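Local atomic coordinates of GDSL-like Lipase/Acylhydrolase family protein (Neisseria meningitidis, PDB entry 4K7J), a protein that probably hydrolyses O-acetyl esters on peptidoglycan, acting as a serine esterase of the SGNH (GDSL-like) hydrolase family. Residues T53-Q58 against N201-A206; M40-S45 against G239-I244; S72-L77 against I209-M214. One frame throughout, in Å; residues are numbered along the deposited sequence. Where two conformers were deposited one is given.

Contact 1 (T53-Q58 against N201-A206); sequences TFRILQ and NIENPA
Arg55 and Glu203 meet with their flat ends side by side, joined in a two-pronged salt bridge. The clearer prong runs from Arg55 NH2 to Glu203 OE1, 3.1 Å with an N-H...O angle of 161°; it uses the syn lone pair of OE1, and the acceptor lies in the guanidinium plane. The other prong, from Arg55 NE to Glu203 OE2, is modelled at 2.3 Å, too short to be taken at face value, so its exact length is doubtful. The two planes differ by only 25°, which lets the carboxylate lie along the NE-NH2 edge.

Each partner is flanked by a residue two positions away on its own strand. Asn201 ND2 donates to Glu203 OE2 at 3.1 Å, reaching it from above the carboxylate plane, which would limit rotation of the acid. Thr53 places CB over one face of the Arg55 guanidinium, offset toward its rim, and its CG2 lies 3.8 Å from Glu203 OE2; a small beta-branched residue can cover both without blocking the bridge. Arg55 CG stands beside the backbone N (chi1 -64°) and the chain then extends to NE, giving the length needed to cross to the other strand.

After the strand ends at Glu203 comes an Asx turn, in which Asn204 OD1 accepts from Ala206 N at 2.8 Å. The arrangement is that of a bidentate arginine-carboxylate bridge, as modelled, between two sheets: strand 53-60 of the mixed alpha/beta sheet of the SGNH hydrolase fold and strand 195-203 of an antiparallel sheet.

Contact 2 (M40-S45 against G239-I244); sequences MKKLQS and GADLVI
Lys42 of helix 38-47 reaches across to Asp241, on the segment leading into strand 242-246, and the pair ties helix 38-47 to the N-terminal ends of strands 53-60 and 242-246, inner neighbours in the central sheet of this alpha/beta fold of the SGNH hydrolases. The lysine leaves the helix at CB with CG opposite the backbone N (chi1 -179°), and every later torsion is also extended, so the chain is a straight arm. CB and CG lead outward, with the acid still beyond them. CD is the first atom to come near the acid, 3.8 Å from Asp241 OD2. CE closes in further, to 3.4 Å from the same oxygen, and NZ completes the approach with a salt bridge to OD2 at 2.8 Å. The ammonium arrives on the syn side of OD2, 32° out of the carboxylate plane, while OD1 stays farther from it. The two side chains cross at about a right angle.

A long, flexible lysine suits a place where the helix backbone is too distant for a shorter residue to bridge, and a short aspartate suits the far end because it keeps its charge close to its own backbone. Asp241 CG stands beside its backbone N (chi1 -62°), which directs the carboxylate toward the lysine.

Leu43, the next residue along the helix, packs on Phe54 of strand 53-60 and on Val372 of helix 354-373. Neither charged atom serves the pair alone. The ammonium NZ also donates to the carbonyl of Thr53, and OD2 of Asp241 also accepts from the backbone N of Arg55.

Contact 3 (S72-L77 against I209-M214); sequences SLRKRL and ITVSAM
Arg74 and Val211 make the chief meeting of helix 68-81 with strand 208-215, partly polar and partly apolar. The polar part is one hydrogen bond from Arg74 NH1 to Val211 O, 2.6 Å long and bent, with an N-H...O angle of 144°. The oxygen lies in the guanidinium plane, but the donor sits above the carbonyl plane, so the bond does not follow a lone pair. The arginine gets there by leaving the helix with CG opposite the backbone N and then folding at chi3 (46°), a bend that turns NH1 toward the carbonyl oxygen of Val211. Its NH2 is paired with Asp67 and Asp71, and these two acids probably balance the charge of a buried arginine and fix the way its flat end is turned.

The apolar part runs along the same line. The stem of Arg74 lies across Val211, CB to CB at 3.8 Å, and Val211 CG2 comes within 3.7 Å of Arg74 CA. Beta-branched valine suits the strand here, because both methyls project from near the backbone: CG2 meets the helix backbone while CG1 looks toward Leu73 CD2, 4.4 Å away. A turn farther along the helix, CB of Leu77 packs loosely on CG2 of Ile209. The CH2 of the same isoleucine, CG1, makes a van der Waals contact with the helix carbonyl, 3.6 Å from Leu77 O.

The axes of the two short segments pass 8.0 Å apart at 179°, so helix and strand run antiparallel. Strand 53-60, helix 68-81 and strand 208-215 have the order and parallel strands of a beta-alpha-beta crossover, interrupted between helix and second strand by the long insertion that carries the antiparallel sheets. The helix lies on one face of the sheet with helix 354-373 beside it, where Ser72 and Leu77 touch it.

Overall arrangement
All three contacts gather around strand 53-60. Centres lie about 10 Å apart for contacts 1 and 2, 9 Å for contacts 1 and 3, and 13 Å for contacts 2 and 3. Along the chain come helix 38-47, strand 53-60 and helix 68-81, then, far later, strands 195-203, 208-215 and 242-246. Strand 53-60 lies between 208-215 and 242-246 in the mixed sheet, so contacts 2 and 3 reach its two neighbours, while contact 1 links it to the antiparallel sheet of strand 195-203. The early elements are thus joined to a hydrolase core completed after a long beta-rich insertion, which carries the antiparallel sheets.

Contact 1 (T53-Q58 against N201-A206)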
ATOM      1  N   THR A  53      -6.278  -1.262 -16.736  1.00 32.33           N
ATOM      2  CA  THR A  53      -5.781  -0.606 -15.531  1.00 27.05           C
ATOM      3  C   THR A  53      -4.672  -1.437 -14.907  1.00 27.31           C
ATOM      4  O   THR A  53      -4.881  -2.600 -14.559  1.00 26.37           O
ATOM      5  CB  THR A  53      -6.887  -0.389 -14.481  1.00 31.26           C
ATOM      6  OG1 THR A  53      -7.853   0.540 -14.985  1.00 31.19           O
ATOM      7  CG2 THR A  53      -6.293   0.172 -13.178  1.00 23.76           C
ATOM      8  N   PHE A  54      -3.491  -0.839 -14.761  1.00 26.20           N
ATOM      9  CA  PHE A  54      -2.391  -1.529 -14.108  1.00 26.74           C
ATOM     10  C   PHE A  54      -2.353  -1.080 -12.652  1.00 23.82           C
ATOM     11  O   PHE A  54      -2.129   0.097 -12.363  1.00 19.06           O
ATOM     12  CB  PHE A  54      -1.061  -1.245 -14.805  1.00 23.73           C
ATOM     13  CG  PHE A  54       0.084  -2.058 -14.277  1.00 21.03           C
ATOM     14  CD1 PHE A  54       0.805  -1.633 -13.167  1.00 18.18           C
ATOM     15  CD2 PHE A  54       0.443  -3.254 -14.891  1.00 22.70           C
ATOM     16  CE1 PHE A  54       1.864  -2.389 -12.677  1.00 21.35           C
ATOM     17  CE2 PHE A  54       1.500  -4.016 -14.410  1.00 19.34           C
ATOM     18  CZ  PHE A  54       2.211  -3.583 -13.296  1.00 23.24           C
ATOM     19  N   ARG A  55      -2.555  -2.033 -11.745  1.00 22.06           N
ATOM     20  CA  ARG A  55      -2.781  -1.718 -10.336  1.00 22.23           C
ATOM     21  C   ARG A  55      -1.566  -2.044  -9.479  1.00 18.89           C
ATOM     22  O   ARG A  55      -1.194  -3.212  -9.326  1.00 20.91           O
ATOM     23  CB  ARG A  55      -4.009  -2.473  -9.809  1.00 18.40           C
ATOM     24  CG  ARG A  55      -5.322  -2.072 -10.474  1.00 22.61           C
ATOM     25  CD  ARG A  55      -6.472  -2.985 -10.056  1.00 25.22           C
ATOM     26  NE  ARG A  55      -7.657  -2.733 -10.872  1.00 32.14           N
ATOM     27  CZ  ARG A  55      -7.952  -3.400 -11.983  1.00 25.64           C
ATOM     28  NH1 ARG A  55      -7.160  -4.374 -12.405  1.00 27.92           N
ATOM     29  NH2 ARG A  55      -9.046  -3.101 -12.664  1.00 28.31           N
ATOM     30  N   ILE A  56      -0.956  -0.996  -8.935  1.00 19.46           N
ATOM     31  CA  ILE A  56       0.179  -1.124  -8.027  1.00 16.64           C
ATOM     32  C   ILE A  56      -0.334  -0.964  -6.599  1.00 15.88           C
ATOM     33  O   ILE A  56      -1.008   0.021  -6.289  1.00 14.64           O
ATOM     34  CB  ILE A  56       1.235  -0.019  -8.313  1.00 17.53           C
ATOM     35  CG1 ILE A  56       1.864  -0.217  -9.690  1.00 18.12           C
ATOM     36  CG2 ILE A  56       2.334  -0.002  -7.244  1.00 15.03           C
ATOM     37  CD1 ILE A  56       2.783   0.949 -10.107  1.00 16.32           C
ATOM     38  N   LEU A  57      -0.027  -1.932  -5.736  1.00 15.71           N
ATOM     39  CA  LEU A  57      -0.508  -1.919  -4.351  1.00 13.65           C
ATOM     40  C   LEU A  57       0.649  -1.961  -3.345  1.00 15.29           C
ATOM     41  O   LEU A  57       1.350  -2.965  -3.237  1.00 17.34           O
ATOM     42  CB  LEU A  57      -1.434  -3.117  -4.105  1.00 17.24           C
ATOM     43  CG  LEU A  57      -1.930  -3.361  -2.679  1.00 19.13           C
ATOM     44  CD1 LEU A  57      -2.716  -2.146  -2.192  1.00 17.54           C
ATOM     45  CD2 LEU A  57      -2.798  -4.645  -2.617  1.00 15.46           C
ATOM     46  N   GLN A  58       0.837  -0.883  -2.592  1.00 11.70           N
ATOM     47  CA  GLN A  58       1.904  -0.864  -1.605  1.00 13.69           C
ATOM     48  C   GLN A  58       1.376  -1.077  -0.189  1.00 16.23           C
ATOM     49  O   GLN A  58       0.561  -0.293   0.322  1.00 16.13           O
ATOM     50  CB  GLN A  58       2.711   0.440  -1.678  1.00 11.89           C
ATOM     51  CG  GLN A  58       3.852   0.459  -0.657  1.00 12.97           C
ATOM     52  CD  GLN A  58       4.935   1.456  -1.000  1.00 19.01           C
ATOM     53  OE1 GLN A  58       5.293   1.623  -2.170  1.00 16.04           O
ATOM     54  NE2 GLN A  58       5.468   2.129   0.020  1.00 13.36           N
ATOM     55  N   ASN A 201     -12.229   1.189  -3.702  1.00 16.16           N
ATOM     56  CA  ASN A 201     -11.467   1.350  -4.935  1.00 17.24           C
ATOM     57  C   ASN A 201     -12.189   2.263  -5.884  1.00 20.95           C
ATOM     58  O   ASN A 201     -13.363   2.053  -6.172  1.00 19.78           O
ATOM     59  CB  ASN A 201     -11.261   0.019  -5.639  1.00 13.41           C
ATOM     60  CG  ASN A 201     -10.295   0.130  -6.805  1.00 23.46           C
ATOM     61  OD1 ASN A 201      -9.390   0.962  -6.788  1.00 22.63           O
ATOM     62  ND2 ASN A 201     -10.493  -0.695  -7.833  1.00 23.00           N
ATOM     63  N   ILE A 202     -11.487   3.272  -6.377  1.00 19.63           N
ATOM     64  CA  ILE A 202     -12.081   4.243  -7.284  1.00 20.95           C
ATOM     65  C   ILE A 202     -11.185   4.377  -8.521  1.00 31.61           C
ATOM     66  O   ILE A 202     -10.089   4.932  -8.436  1.00 33.33           O
ATOM     67  CB  ILE A 202     -12.267   5.590  -6.566  1.00 24.60           C
ATOM     68  CG1 ILE A 202     -13.090   5.383  -5.282  1.00 21.80           C
ATOM     69  CG2 ILE A 202     -12.911   6.628  -7.482  1.00 25.03           C
ATOM     70  CD1 ILE A 202     -13.193   6.608  -4.403  1.00 30.30           C
ATOM     71  N   GLU A 203     -11.658   3.848  -9.651  1.00 19.74           N
ATOM     72  CA  GLU A 203     -10.861   3.709 -10.872  1.00 26.33           C
ATOM     73  C   GLU A 203     -11.498   4.438 -12.056  1.00 34.13           C
ATOM     74  O   GLU A 203     -12.718   4.425 -12.231  1.00 30.35           O
ATOM     75  CB  GLU A 203     -10.696   2.227 -11.250  1.00 22.87           C
ATOM     76  CG  GLU A 203      -9.694   1.458 -10.427  1.00 25.95           C
ATOM     77  CD  GLU A 203      -9.558   0.011 -10.863  1.00 29.06           C
ATOM     78  OE1 GLU A 203     -10.346  -0.444 -11.727  1.00 36.43           O
ATOM     79  OE2 GLU A 203      -8.658  -0.678 -10.337  1.00 33.02           O
ATOM     80  N   ASN A 204     -10.660   5.057 -12.875  1.00 30.58           N
ATOM     81  CA  ASN A 204     -11.109   5.724 -14.090  1.00 31.92           C
ATOM     82  C   ASN A 204     -11.238   4.685 -15.212  1.00 30.42           C
ATOM     83  O   ASN A 204     -10.303   3.929 -15.479  1.00 31.26           O
ATOM     84  CB  ASN A 204     -10.136   6.875 -14.420  1.00 33.90           C
ATOM     85  CG  ASN A 204     -10.009   7.166 -15.911  1.00 44.40           C
ATOM     86  OD1 ASN A 204     -10.973   7.084 -16.684  1.00 42.89           O
ATOM     87  ND2 ASN A 204      -8.799   7.541 -16.317  1.00 34.15           N
ATOM     88  N   PRO A 205     -12.416   4.632 -15.855  1.00 38.23           N
ATOM     89  CA  PRO A 205     -12.760   3.662 -16.908  1.00 37.95           C
ATOM     90  C   PRO A 205     -11.833   3.694 -18.133  1.00 37.02           C
ATOM     91  O   PRO A 205     -11.734   2.689 -18.839  1.00 35.95           O
ATOM     92  CB  PRO A 205     -14.176   4.084 -17.319  1.00 41.80           C
ATOM     93  CG  PRO A 205     -14.284   5.523 -16.900  1.00 37.16           C
ATOM     94  CD  PRO A 205     -13.505   5.599 -15.625  1.00 37.79           C
ATOM     95  N   ALA A 206     -11.164   4.819 -18.377  1.00 31.25           N
ATOM     96  CA  ALA A 206     -10.197   4.906 -19.479  1.00 37.71           C
ATOM     97  C   ALA A 206      -8.886   4.142 -19.226  1.00 35.45           C
ATOM     98  O   ALA A 206      -8.061   4.003 -20.130  1.00 34.91           O
ATOM     99  CB  ALA A 206      -9.902   6.368 -19.833  1.00 26.13           C
TER

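Contact 2 (M40-S45 against G239-I244)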
ATOM      1  N   MET A  40       4.559  -7.457 -16.643  1.00 27.00           N
ATOM      2  CA  MET A  40       5.283  -6.552 -17.537  1.00 31.07           C
ATOM      3  C   MET A  40       4.546  -6.424 -18.871  1.00 26.39           C
ATOM      4  O   MET A  40       4.411  -5.331 -19.425  1.00 25.65           O
ATOM      5  CB  MET A  40       6.700  -7.071 -17.771  1.00 28.75           C
ATOM      6  CG  MET A  40       7.553  -6.229 -18.705  1.00 20.52           C
ATOM      7  SD  MET A  40       7.907  -4.573 -18.089  1.00 28.46           S
ATOM      8  CE  MET A  40       8.908  -4.931 -16.641  1.00 28.77           C
ATOM      9  N   LYS A  41       4.069  -7.555 -19.378  1.00 32.73           N
ATOM     10  CA  LYS A  41       3.316  -7.577 -20.626  1.00 29.27           C
ATOM     11  C   LYS A  41       2.074  -6.686 -20.504  1.00 29.39           C
ATOM     12  O   LYS A  41       1.736  -5.938 -21.422  1.00 28.72           O
ATOM     13  CB  LYS A  41       2.941  -9.015 -20.993  1.00 33.13           C
ATOM     14  CG  LYS A  41       2.281  -9.174 -22.353  1.00 41.30           C
ATOM     15  CD  LYS A  41       1.846 -10.616 -22.587  1.00 51.43           C
ATOM     16  CE  LYS A  41       3.043 -11.539 -22.782  1.00 67.24           C
ATOM     17  NZ  LYS A  41       3.734 -11.275 -24.077  1.00 80.38           N
ATOM     18  N   LYS A  42       1.418  -6.729 -19.350  1.00 24.45           N
ATOM     19  CA  LYS A  42       0.269  -5.850 -19.134  1.00 27.87           C
ATOM     20  C   LYS A  42       0.683  -4.373 -19.032  1.00 26.17           C
ATOM     21  O   LYS A  42       0.009  -3.504 -19.584  1.00 31.37           O
ATOM     22  CB  LYS A  42      -0.539  -6.285 -17.909  1.00 23.71           C
ATOM     23  CG  LYS A  42      -1.762  -5.421 -17.657  1.00 29.51           C
ATOM     24  CD  LYS A  42      -2.600  -5.937 -16.494  1.00 21.82           C
ATOM     25  CE  LYS A  42      -3.736  -4.972 -16.205  1.00 25.29           C
ATOM     26  NZ  LYS A  42      -4.597  -5.406 -15.070  1.00 21.60           N
ATOM     27  N   LEU A  43       1.794  -4.090 -18.351  1.00 26.61           N
ATOM     28  CA  LEU A  43       2.268  -2.704 -18.235  1.00 22.06           C
ATOM     29  C   LEU A  43       2.595  -2.114 -19.599  1.00 26.72           C
ATOM     30  O   LEU A  43       2.164  -1.001 -19.915  1.00 30.81           O
ATOM     31  CB  LEU A  43       3.496  -2.594 -17.328  1.00 24.58           C
ATOM     32  CG  LEU A  43       3.535  -1.415 -16.345  1.00 30.89           C
ATOM     33  CD1 LEU A  43       4.959  -1.028 -16.046  1.00 26.30           C
ATOM     34  CD2 LEU A  43       2.734  -0.195 -16.796  1.00 24.64           C
ATOM     35  N   GLN A  44       3.350  -2.861 -20.409  1.00 26.75           N
ATOM     36  CA  GLN A  44       3.705  -2.403 -21.752  1.00 28.26           C
ATOM     37  C   GLN A  44       2.471  -2.070 -22.600  1.00 35.79           C
ATOM     38  O   GLN A  44       2.423  -1.028 -23.252  1.00 36.41           O
ATOM     39  CB  GLN A  44       4.584  -3.433 -22.479  1.00 34.24           C
ATOM     40  CG  GLN A  44       5.934  -3.733 -21.809  1.00 37.56           C
ATOM     41  CD  GLN A  44       6.997  -2.664 -22.048  1.00 47.30           C
ATOM     42  OE1 GLN A  44       6.700  -1.539 -22.463  1.00 52.65           O
ATOM     43  NE2 GLN A  44       8.253  -3.019 -21.788  1.00 45.44           N
ATOM     44  N   SER A  45       1.465  -2.938 -22.590  1.00 31.74           N
ATOM     45  CA  SER A  45       0.274  -2.662 -23.390  1.00 30.72           C
ATOM     46  C   SER A  45      -0.489  -1.452 -22.864  1.00 35.15           C
ATOM     47  O   SER A  45      -1.022  -0.679 -23.654  1.00 37.64           O
ATOM     48  CB  SER A  45      -0.629  -3.889 -23.545  1.00 29.58           C
ATOM     49  OG  SER A  45      -0.866  -4.520 -22.304  1.00 45.74           O
ATOM     50  N   GLY A 239      -7.127  -6.890  -7.397  1.00 19.31           N
ATOM     51  CA  GLY A 239      -6.739  -6.762  -8.787  1.00 26.19           C
ATOM     52  C   GLY A 239      -5.308  -6.277  -8.971  1.00 28.65           C
ATOM     53  O   GLY A 239      -4.932  -5.906 -10.078  1.00 26.86           O
ATOM     54  N   ALA A 240      -4.517  -6.279  -7.894  1.00 21.60           N
ATOM     55  CA  ALA A 240      -3.139  -5.775  -7.943  1.00 21.35           C
ATOM     56  C   ALA A 240      -2.293  -6.500  -8.985  1.00 22.42           C
ATOM     57  O   ALA A 240      -2.259  -7.729  -9.030  1.00 23.39           O
ATOM     58  CB  ALA A 240      -2.476  -5.879  -6.578  1.00 16.96           C
ATOM     59  N   ASP A 241      -1.589  -5.730  -9.805  1.00 19.31           N
ATOM     60  CA  ASP A 241      -0.698  -6.305 -10.803  1.00 19.31           C
ATOM     61  C   ASP A 241       0.751  -6.244 -10.349  1.00 22.71           C
ATOM     62  O   ASP A 241       1.611  -6.945 -10.886  1.00 21.12           O
ATOM     63  CB  ASP A 241      -0.878  -5.576 -12.137  1.00 22.15           C
ATOM     64  CG  ASP A 241      -2.285  -5.731 -12.679  1.00 20.51           C
ATOM     65  OD1 ASP A 241      -2.768  -6.883 -12.765  1.00 26.68           O
ATOM     66  OD2 ASP A 241      -2.918  -4.707 -12.965  1.00 19.70           O
ATOM     67  N   LEU A 242       1.014  -5.392  -9.362  1.00 18.39           N
ATOM     68  CA  LEU A 242       2.323  -5.333  -8.709  1.00 20.56           C
ATOM     69  C   LEU A 242       2.097  -5.074  -7.222  1.00 17.02           C
ATOM     70  O   LEU A 242       1.450  -4.098  -6.858  1.00 20.51           O
ATOM     71  CB  LEU A 242       3.195  -4.220  -9.320  1.00 16.41           C
ATOM     72  CG  LEU A 242       4.517  -3.895  -8.605  1.00 15.24           C
ATOM     73  CD1 LEU A 242       5.494  -5.086  -8.603  1.00 15.34           C
ATOM     74  CD2 LEU A 242       5.189  -2.660  -9.199  1.00 19.40           C
ATOM     75  N   VAL A 243       2.607  -5.958  -6.374  1.00 18.88           N
ATOM     76  CA  VAL A 243       2.470  -5.802  -4.930  1.00 16.55           C
ATOM     77  C   VAL A 243       3.801  -5.343  -4.359  1.00 19.16           C
ATOM     78  O   VAL A 243       4.819  -6.026  -4.511  1.00 22.71           O
ATOM     79  CB  VAL A 243       2.078  -7.127  -4.256  1.00 22.25           C
ATOM     80  CG1 VAL A 243       2.051  -6.975  -2.716  1.00 12.91           C
ATOM     81  CG2 VAL A 243       0.741  -7.615  -4.780  1.00 24.49           C
ATOM     82  N   ILE A 244       3.801  -4.183  -3.715  1.00 15.22           N
ATOM     83  CA  ILE A 244       5.003  -3.682  -3.069  1.00 13.57           C
ATOM     84  C   ILE A 244       4.882  -3.887  -1.574  1.00 15.02           C
ATOM     85  O   ILE A 244       3.931  -3.400  -0.935  1.00 13.96           O
ATOM     86  CB  ILE A 244       5.230  -2.180  -3.351  1.00 14.41           C
ATOM     87  CG1 ILE A 244       5.261  -1.923  -4.857  1.00 20.25           C
ATOM     88  CG2 ILE A 244       6.513  -1.694  -2.671  1.00 12.15           C
ATOM     89  CD1 ILE A 244       5.556  -0.466  -5.253  1.00 21.67           C
TER

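Contact 3 (S72-L77 against I209-M214)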
ATOM      1  N   SER A  72       4.078  10.229  -4.370  1.00 18.57           N
ATOM      2  CA  SER A  72       5.100  10.695  -5.302  1.00 20.59           C
ATOM      3  C   SER A  72       5.239   9.662  -6.415  1.00 22.54           C
ATOM      4  O   SER A  72       5.289  10.004  -7.596  1.00 20.13           O
ATOM      5  CB  SER A  72       6.428  10.934  -4.585  1.00 20.75           C
ATOM      6  OG  SER A  72       7.492  11.022  -5.519  1.00 23.62           O
ATOM      7  N   LEU A  73       5.263   8.392  -6.022  1.00 16.51           N
ATOM      8  CA  LEU A  73       5.262   7.284  -6.965  1.00 19.21           C
ATOM      9  C   LEU A  73       4.016   7.356  -7.858  1.00 22.66           C
ATOM     10  O   LEU A  73       4.090   7.186  -9.086  1.00 21.18           O
ATOM     11  CB  LEU A  73       5.294   5.960  -6.198  1.00 16.27           C
ATOM     12  CG  LEU A  73       5.492   4.672  -6.992  1.00 19.89           C
ATOM     13  CD1 LEU A  73       6.877   4.678  -7.604  1.00 23.40           C
ATOM     14  CD2 LEU A  73       5.309   3.461  -6.078  1.00 20.09           C
ATOM     15  N   ARG A  74       2.874   7.614  -7.229  1.00 17.36           N
ATOM     16  CA  ARG A  74       1.617   7.758  -7.952  1.00 19.05           C
ATOM     17  C   ARG A  74       1.700   8.848  -9.015  1.00 18.46           C
ATOM     18  O   ARG A  74       1.396   8.606 -10.176  1.00 20.87           O
ATOM     19  CB  ARG A  74       0.477   8.031  -6.974  1.00 16.64           C
ATOM     20  CG  ARG A  74      -0.911   8.090  -7.594  1.00 20.41           C
ATOM     21  CD  ARG A  74      -1.982   7.838  -6.537  1.00 22.80           C
ATOM     22  NE  ARG A  74      -1.746   8.597  -5.324  1.00 34.32           N
ATOM     23  CZ  ARG A  74      -1.609   8.072  -4.112  1.00 22.83           C
ATOM     24  NH1 ARG A  74      -1.694   6.764  -3.902  1.00 23.43           N
ATOM     25  NH2 ARG A  74      -1.389   8.874  -3.100  1.00 15.65           N
ATOM     26  N   LYS A  75       2.126  10.043  -8.632  1.00 17.40           N
ATOM     27  CA  LYS A  75       2.113  11.161  -9.581  1.00 19.30           C
ATOM     28  C   LYS A  75       3.086  10.937 -10.732  1.00 21.52           C
ATOM     29  O   LYS A  75       2.792  11.255 -11.885  1.00 25.64           O
ATOM     30  CB  LYS A  75       2.415  12.479  -8.879  1.00 21.13           C
ATOM     31  CG  LYS A  75       1.382  12.873  -7.822  1.00 29.95           C
ATOM     32  CD  LYS A  75       0.024  13.180  -8.445  1.00 38.59           C
ATOM     33  CE  LYS A  75      -1.025  13.452  -7.367  1.00 34.99           C
ATOM     34  NZ  LYS A  75      -0.507  14.460  -6.392  1.00 29.17           N
ATOM     35  N   ARG A  76       4.250  10.390 -10.418  0.53 21.16           N
ATOM     36  CA  ARG A  76       5.267  10.166 -11.429  0.53 21.45           C
ATOM     37  C   ARG A  76       4.827   9.116 -12.446  0.53 23.07           C
ATOM     38  O   ARG A  76       4.836   9.365 -13.656  0.53 23.12           O
ATOM     39  CB  ARG A  76       6.572   9.741 -10.770  0.53 23.32           C
ATOM     40  CG  ARG A  76       7.577   9.177 -11.742  0.53 26.39           C
ATOM     41  CD  ARG A  76       8.352  10.265 -12.460  0.53 24.76           C
ATOM     42  NE  ARG A  76       9.558   9.715 -13.063  0.53 22.21           N
ATOM     43  CZ  ARG A  76      10.727   9.621 -12.438  0.53 27.56           C
ATOM     44  NH1 ARG A  76      10.865  10.039 -11.179  0.53 13.28           N
ATOM     45  NH2 ARG A  76      11.764   9.107 -13.078  0.53 28.17           N
ATOM     46  N   LEU A  77       4.434   7.943 -11.961  1.00 21.05           N
ATOM     47  CA  LEU A  77       4.067   6.854 -12.872  1.00 25.37           C
ATOM     48  C   LEU A  77       2.747   7.092 -13.623  1.00 20.43           C
ATOM     49  O   LEU A  77       2.529   6.511 -14.691  1.00 26.34           O
ATOM     50  CB  LEU A  77       4.031   5.508 -12.144  1.00 20.31           C
ATOM     51  CG  LEU A  77       5.302   5.102 -11.393  1.00 22.27           C
ATOM     52  CD1 LEU A  77       5.106   3.728 -10.795  1.00 20.38           C
ATOM     53  CD2 LEU A  77       6.562   5.142 -12.283  1.00 18.95           C
ATOM     54  N   ILE A 209      -2.532   3.774 -14.689  1.00 26.16           N
ATOM     55  CA  ILE A 209      -1.910   3.243 -13.474  1.00 20.41           C
ATOM     56  C   ILE A 209      -2.707   3.686 -12.249  1.00 22.35           C
ATOM     57  O   ILE A 209      -3.189   4.815 -12.210  1.00 20.42           O
ATOM     58  CB  ILE A 209      -0.493   3.829 -13.290  1.00 27.30           C
ATOM     59  CG1 ILE A 209       0.354   3.619 -14.544  1.00 29.72           C
ATOM     60  CG2 ILE A 209       0.188   3.259 -12.041  1.00 24.00           C
ATOM     61  CD1 ILE A 209       0.500   2.168 -14.949  1.00 30.30           C
ATOM     62  N   THR A 210      -2.834   2.821 -11.240  1.00 18.12           N
ATOM     63  CA  THR A 210      -3.226   3.309  -9.923  1.00 17.25           C
ATOM     64  C   THR A 210      -2.154   2.898  -8.940  1.00 17.48           C
ATOM     65  O   THR A 210      -1.495   1.874  -9.120  1.00 15.23           O
ATOM     66  CB  THR A 210      -4.593   2.770  -9.434  1.00 14.74           C
ATOM     67  OG1 THR A 210      -4.552   1.340  -9.355  1.00 15.17           O
ATOM     68  CG2 THR A 210      -5.727   3.204 -10.378  1.00 15.32           C
ATOM     69  N   VAL A 211      -1.981   3.705  -7.903  1.00 22.02           N
ATOM     70  CA  VAL A 211      -1.094   3.351  -6.801  1.00 20.72           C
ATOM     71  C   VAL A 211      -1.873   3.449  -5.493  1.00 19.21           C
ATOM     72  O   VAL A 211      -2.322   4.524  -5.101  1.00 18.73           O
ATOM     73  CB  VAL A 211       0.147   4.253  -6.750  1.00 19.40           C
ATOM     74  CG1 VAL A 211       0.982   3.911  -5.520  1.00 18.36           C
ATOM     75  CG2 VAL A 211       0.984   4.100  -8.036  1.00 17.39           C
ATOM     76  N   SER A 212      -2.069   2.308  -4.848  1.00 17.94           N
ATOM     77  CA  SER A 212      -2.852   2.237  -3.621  1.00 16.81           C
ATOM     78  C   SER A 212      -1.915   2.052  -2.435  1.00 18.80           C
ATOM     79  O   SER A 212      -0.976   1.262  -2.508  1.00 17.92           O
ATOM     80  CB  SER A 212      -3.833   1.057  -3.694  1.00 21.44           C
ATOM     81  OG  SER A 212      -4.820   1.248  -4.703  1.00 16.94           O
ATOM     82  N   ALA A 213      -2.167   2.776  -1.344  1.00 17.40           N
ATOM     83  CA  ALA A 213      -1.309   2.699  -0.161  1.00 18.50           C
ATOM     84  C   ALA A 213      -2.033   2.031   0.991  1.00 17.72           C
ATOM     85  O   ALA A 213      -3.035   2.552   1.465  1.00 15.23           O
ATOM     86  CB  ALA A 213      -0.854   4.106   0.249  1.00 17.11           C
ATOM     87  N   MET A 214      -1.537   0.878   1.430  1.00 14.50           N
ATOM     88  CA  MET A 214      -2.101   0.186   2.582  1.00 13.44           C
ATOM     89  C   MET A 214      -1.068   0.147   3.688  1.00 14.13           C
ATOM     90  O   MET A 214      -0.433  -0.888   3.914  1.00 11.85           O
ATOM     91  CB  MET A 214      -2.497  -1.258   2.242  1.00 15.92           C
ATOM     92  CG  MET A 214      -3.669  -1.396   1.320  1.00 19.96           C
ATOM     93  SD  MET A 214      -4.325  -3.075   1.304  1.00 18.31           S
ATOM     94  CE  MET A 214      -5.835  -2.733   0.411  1.00 15.91           C
TER